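Putative uncharacterized protein (Emericella nidulans, PDB 3PGB) probably oxidises primary amines as a copper- and topaquinone-dependent amine oxidase, a dimer that also binds calcium. Local coordinates at residues Y486-N491 against L536-D541. Sequence-based numbering, arbitrary orientation.
With CA (calcium ion), chain F.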
loop_
_atom_site.group_PDB
_atom_site.type_symbol
_atom_site.label_atom_id
_atom_site.label_comp_id
_atom_site.label_asym_id
_atom_site.label_seq_id
_atom_site.Cartn_x
_atom_site.Cartn_y
_atom_site.Cartn_z
ATOM N N TYR A 486 -8.226 -16.209 -1.665
ATOM C CA TYR A 486 -7.425 -15.386 -0.780
ATOM C C TYR A 486 -5.965 -15.742 -0.967
ATOM O O TYR A 486 -5.596 -16.898 -0.813
ATOM C CB TYR A 486 -7.818 -15.626 0.674
ATOM C CG TYR A 486 -9.207 -15.157 1.020
ATOM C CD1 TYR A 486 -9.498 -13.796 1.114
ATOM C CD2 TYR A 486 -10.230 -16.067 1.272
ATOM C CE1 TYR A 486 -10.783 -13.352 1.449
ATOM C CE2 TYR A 486 -11.512 -15.641 1.606
ATOM C CZ TYR A 486 -11.785 -14.281 1.693
ATOM O OH TYR A 486 -13.060 -13.855 2.020
ATOM N N MET A 487 -5.139 -14.755 -1.303
ATOM C CA MET A 487 -3.697 -14.962 -1.414
ATOM C C MET A 487 -3.022 -14.282 -0.235
ATOM O O MET A 487 -3.059 -13.062 -0.125
ATOM C CB MET A 487 -3.168 -14.398 -2.740
ATOM C CG MET A 487 -1.638 -14.431 -2.890
ATOM S SD MET A 487 -1.045 -13.691 -4.436
ATOM C CE MET A 487 -1.157 -15.105 -5.540
ATOM N N PHE A 488 -2.416 -15.077 0.643
ATOM C CA PHE A 488 -1.735 -14.558 1.826
ATOM C C PHE A 488 -0.238 -14.530 1.598
ATOM O O PHE A 488 0.319 -15.477 1.060
ATOM C CB PHE A 488 -2.027 -15.433 3.035
ATOM C CG PHE A 488 -3.470 -15.478 3.404
ATOM C CD1 PHE A 488 -4.270 -16.531 2.997
ATOM C CD2 PHE A 488 -4.037 -14.455 4.155
ATOM C CE1 PHE A 488 -5.606 -16.571 3.334
ATOM C CE2 PHE A 488 -5.378 -14.490 4.496
ATOM C CZ PHE A 488 -6.164 -15.549 4.083
ATOM N N SER A 489 0.414 -13.459 2.039
ATOM C CA SER A 489 1.854 -13.311 1.860
ATOM C C SER A 489 2.513 -12.763 3.127
ATOM O O SER A 489 2.022 -11.798 3.713
ATOM C CB SER A 489 2.138 -12.382 0.680
ATOM O OG SER A 489 1.486 -12.824 -0.498
ATOM N N TYR A 490 3.614 -13.387 3.548
ATOM C CA TYR A 490 4.422 -12.883 4.654
ATOM C C TYR A 490 5.747 -12.385 4.111
ATOM O O TYR A 490 6.521 -13.160 3.565
ATOM C CB TYR A 490 4.652 -13.965 5.704
ATOM C CG TYR A 490 3.403 -14.271 6.484
ATOM C CD1 TYR A 490 2.585 -15.346 6.140
ATOM C CD2 TYR A 490 3.017 -13.462 7.545
ATOM C CE1 TYR A 490 1.425 -15.614 6.845
ATOM C CE2 TYR A 490 1.862 -13.724 8.256
ATOM C CZ TYR A 490 1.071 -14.797 7.900
ATOM O OH TYR A 490 -0.069 -15.048 8.616
ATOM N N ASN A 491 5.996 -11.089 4.265
ATOM C CA ASN A 491 7.180 -10.444 3.708
ATOM C C ASN A 491 8.221 -10.186 4.785
ATOM O O ASN A 491 7.872 -9.854 5.911
ATOM C CB ASN A 491 6.805 -9.095 3.088
ATOM C CG ASN A 491 5.932 -9.235 1.870
ATOM O OD1 ASN A 491 6.183 -10.084 1.012
ATOM N ND2 ASN A 491 4.907 -8.399 1.774
ATOM N N LEU A 536 -10.336 -9.973 8.105
ATOM C CA LEU A 536 -9.516 -11.142 8.395
ATOM C C LEU A 536 -8.655 -10.847 9.608
ATOM O O LEU A 536 -7.876 -9.903 9.594
ATOM C CB LEU A 536 -8.643 -11.498 7.191
ATOM C CG LEU A 536 -9.410 -11.887 5.918
ATOM C CD1 LEU A 536 -9.645 -10.679 5.033
ATOM C CD2 LEU A 536 -8.662 -12.965 5.147
ATOM N N ASN A 537 -8.809 -11.654 10.657
ATOM C CA ASN A 537 -8.134 -11.413 11.943
ATOM C C ASN A 537 -6.823 -12.164 12.019
ATOM O O ASN A 537 -6.767 -13.339 11.678
ATOM C CB ASN A 537 -9.022 -11.831 13.124
ATOM C CG ASN A 537 -8.519 -11.286 14.460
ATOM O OD1 ASN A 537 -8.106 -12.044 15.350
ATOM N ND2 ASN A 537 -8.546 -9.967 14.602
ATOM N N PHE A 538 -5.782 -11.482 12.490
ATOM C CA PHE A 538 -4.457 -12.073 12.631
ATOM C C PHE A 538 -3.966 -11.943 14.063
ATOM O O PHE A 538 -4.107 -10.881 14.671
ATOM C CB PHE A 538 -3.469 -11.381 11.693
ATOM C CG PHE A 538 -3.612 -11.783 10.252
ATOM C CD1 PHE A 538 -4.519 -11.143 9.429
ATOM C CD2 PHE A 538 -2.826 -12.786 9.720
ATOM C CE1 PHE A 538 -4.647 -11.506 8.096
ATOM C CE2 PHE A 538 -2.948 -13.157 8.390
ATOM C CZ PHE A 538 -3.856 -12.520 7.579
ATOM N N LYS A 539 -3.387 -13.020 14.595
ATOM C CA LYS A 539 -2.774 -12.997 15.923
ATOM C C LYS A 539 -1.286 -12.666 15.804
ATOM O O LYS A 539 -0.545 -13.365 15.113
ATOM C CB LYS A 539 -2.957 -14.345 16.609
ATOM C CG LYS A 539 -2.470 -14.391 18.056
ATOM C CD LYS A 539 -2.594 -15.790 18.620
ATOM C CE LYS A 539 -2.181 -15.852 20.072
ATOM N NZ LYS A 539 -2.310 -17.238 20.626
ATOM N N ALA A 540 -0.863 -11.594 16.473
ATOM C CA ALA A 540 0.532 -11.169 16.486
ATOM C C ALA A 540 1.048 -11.153 17.928
ATOM O O ALA A 540 0.900 -10.164 18.640
ATOM C CB ALA A 540 0.670 -9.793 15.846
ATOM N N ASP A 541 1.645 -12.261 18.356
ATOM C CA ASP A 541 2.162 -12.378 19.717
ATOM C C ASP A 541 3.586 -11.843 19.791
ATOM O O ASP A 541 4.542 -12.616 19.894
ATOM C CB ASP A 541 2.106 -13.840 20.187
ATOM C CG ASP A 541 2.455 -14.001 21.660
ATOM O OD1 ASP A 541 2.665 -12.990 22.359
ATOM O OD2 ASP A 541 2.528 -15.156 22.121
HETATM CA CA CA F . 3.547 -11.319 23.789
HETATM O O HOH W 1 4.362 -9.164 24.817
#
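Leu536 reaches across to Phe488 and Tyr486 with a single methyl, CD2. That carbon sits at the rim of the Phe488 ring, 3.7 Å from CE2, and over one face of the Tyr486 ring, 4.2 Å from CD1. Next along, Phe538 CZ comes obliquely to Phe488, 3.9 Å from CD2, meeting it with its own ring edge. Both phenyls have CG anti to the carbonyl carbon (chi1 -62° for Phe488, -76° for Phe538), which sends them into the gap between strands whose axes come no nearer than 12.2 Å.

This end is the close-packed one, filled in by Leu382, Val502 and Leu694. Between the two strands, inclined by 25°, the contact then shrinks to the Tyr490 hydroxyl at the Phe538 edge, OH to CE2 3.5 Å; Leu380 and Val500 pack on Tyr490, so this looser end is still interior. Asp541 OD1 instead binds calcium at 2.4 Å; a water, the carboxylates of Asp543 and Asp687 and the backbone oxygens of Phe542 and Leu688 complete the site.

The wide spacing and lack of hydrogen bonds mark sheet-on-sheet packing within the catalytic beta-sandwich. Buried rings and methyls alone join these strands, consistent with a fixed spacing between the one following the topaquinone and the one carrying copper ligands His532 and His534.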